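PDB 1H7E: 3-deoxy-manno-octulosonate cytidylyltransferase from Escherichia coli, which catalyses the transfer of CMP from CTP to 3-deoxy-D-manno-octulosonate, probably activating this eight-carbon sugar for incorporation into bacterial lipopolysaccharide. Local coordinates for residues S75-L80 against Q184-L189. Residues are numbered along the deposited sequence; the frame is centred on the assembly and turned at random.
Sequences SGTDRL and QNYSQL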
# COMPACT_ATOMS: atom_id res chain seq x y z
N SER A 75 22.11 -7.19 0.35
CA SER A 75 21.40 -5.95 0.62
C SER A 75 22.05 -5.01 1.64
O SER A 75 22.72 -5.45 2.57
CB SER A 75 19.98 -6.28 1.06
OG SER A 75 19.96 -7.03 2.26
N GLY A 76 21.82 -3.72 1.46
CA GLY A 76 22.38 -2.74 2.37
C GLY A 76 21.86 -2.88 3.79
O GLY A 76 22.44 -2.31 4.72
N THR A 77 20.74 -3.59 3.95
CA THR A 77 20.16 -3.81 5.28
C THR A 77 20.90 -4.95 5.94
O THR A 77 21.06 -4.95 7.16
CB THR A 77 18.63 -4.06 5.23
OG1 THR A 77 18.00 -2.92 4.65
CG2 THR A 77 18.05 -4.24 6.63
N ASP A 78 21.35 -5.92 5.14
CA ASP A 78 22.13 -7.04 5.67
C ASP A 78 23.44 -6.50 6.23
O ASP A 78 23.94 -7.00 7.24
CB ASP A 78 22.46 -8.08 4.60
CG ASP A 78 21.27 -8.93 4.20
OD1 ASP A 78 20.46 -9.32 5.06
OD2 ASP A 78 21.17 -9.23 3.00
N ARG A 79 24.02 -5.49 5.56
CA ARG A 79 25.27 -4.88 6.02
C ARG A 79 25.07 -4.21 7.38
O ARG A 79 25.95 -4.28 8.24
CB ARG A 79 25.77 -3.88 4.98
CG ARG A 79 26.96 -3.04 5.44
CD ARG A 79 27.56 -2.22 4.27
NE ARG A 79 28.61 -2.95 3.55
CZ ARG A 79 28.40 -3.79 2.53
NH1 ARG A 79 27.17 -4.00 2.07
NH2 ARG A 79 29.40 -4.49 2.04
N LEU A 80 23.91 -3.59 7.59
CA LEU A 80 23.59 -2.94 8.86
C LEU A 80 23.39 -3.98 9.98
O LEU A 80 23.67 -3.70 11.14
CB LEU A 80 22.33 -2.06 8.72
CG LEU A 80 21.85 -1.18 9.88
CD1 LEU A 80 22.90 -0.15 10.23
CD2 LEU A 80 20.57 -0.48 9.49
N GLN A 184 17.69 -7.52 14.69
CA GLN A 184 18.02 -8.84 15.27
C GLN A 184 17.20 -9.96 14.64
O GLN A 184 17.66 -11.10 14.55
CB GLN A 184 17.78 -8.86 16.77
CG GLN A 184 18.76 -8.00 17.54
CD GLN A 184 18.50 -8.00 19.03
OE1 GLN A 184 17.43 -7.61 19.49
NE2 GLN A 184 19.50 -8.40 19.80
N ASN A 185 15.98 -9.63 14.24
CA ASN A 185 15.07 -10.59 13.62
C ASN A 185 15.01 -10.50 12.10
O ASN A 185 14.33 -11.30 11.46
CB ASN A 185 13.66 -10.40 14.18
CG ASN A 185 13.58 -10.64 15.67
OD1 ASN A 185 14.15 -11.61 16.18
ND2 ASN A 185 12.87 -9.76 16.38
N TYR A 186 15.80 -9.60 11.51
CA TYR A 186 15.76 -9.37 10.08
C TYR A 186 16.14 -10.50 9.16
O TYR A 186 15.46 -10.71 8.16
CB TYR A 186 16.57 -8.14 9.69
CG TYR A 186 16.37 -7.73 8.24
CD1 TYR A 186 15.24 -6.99 7.84
CD2 TYR A 186 17.30 -8.09 7.26
CE1 TYR A 186 15.05 -6.62 6.49
CE2 TYR A 186 17.12 -7.72 5.92
CZ TYR A 186 16.00 -7.00 5.54
OH TYR A 186 15.87 -6.64 4.23
N SER A 187 17.23 -11.19 9.46
CA SER A 187 17.72 -12.27 8.59
C SER A 187 16.79 -13.48 8.46
O SER A 187 17.00 -14.32 7.61
CB SER A 187 19.12 -12.72 9.02
OG SER A 187 19.08 -13.46 10.23
N GLN A 188 15.79 -13.58 9.34
CA GLN A 188 14.82 -14.67 9.30
C GLN A 188 13.61 -14.36 8.38
O GLN A 188 12.79 -15.24 8.12
CB GLN A 188 14.31 -14.99 10.71
CG GLN A 188 15.39 -15.45 11.71
CD GLN A 188 16.34 -16.51 11.15
OE1 GLN A 188 15.92 -17.46 10.47
NE2 GLN A 188 17.63 -16.36 11.43
N LEU A 189 13.47 -13.11 7.93
CA LEU A 189 12.35 -12.73 7.07
C LEU A 189 12.57 -13.22 5.64
O LEU A 189 13.66 -13.11 5.07
CB LEU A 189 12.18 -11.21 7.02
CG LEU A 189 11.95 -10.49 8.34
CD1 LEU A 189 11.83 -9.00 8.10
CD2 LEU A 189 10.71 -11.05 8.98
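Tyr186 reaches across to the first turn of the helix that starts after Ser75, and its ring carries the contact. Its CB sets off toward 75-80, and with CG anti to the backbone N (chi1 -170°) the ring extends across to Thr77 and Asp78. Past CG, the CD2 and CE2 edge comes up to Asp78, whose OD1 lies near the ring plane, 3.8 Å from Tyr186 CE2; the carboxylate is turned 66° from the ring. One face takes Thr77 CG2, which stands 3.6 Å from the Tyr186 ring centroid and 13° off the normal, the geometry of a CH-pi contact. Tyr186 CZ is the ring atom closest to this methyl. Tyr186 OH lies 3.9 Å from Thr77 CB and hydrogen-bonds to Glu201 OE2; the other oxygen, Glu201 OE1, has a weak bond with Thr77 OG1, so methyl and hydroxyl of Thr77 serve different partners. Asp78 also takes part in the helix start: it forms a capping box with Ser75, through weak bonds from Asp78 N to Ser75 OG (3.4 Å) and from Ser75 N to Asp78 OD2 (3.5 Å). The contact thus joins the N-terminal turn of helix 76-86 to residues 184-189, with Tyr186 also packing on helix 203-207 and Thr77 on Tyr178 of strand 169-179.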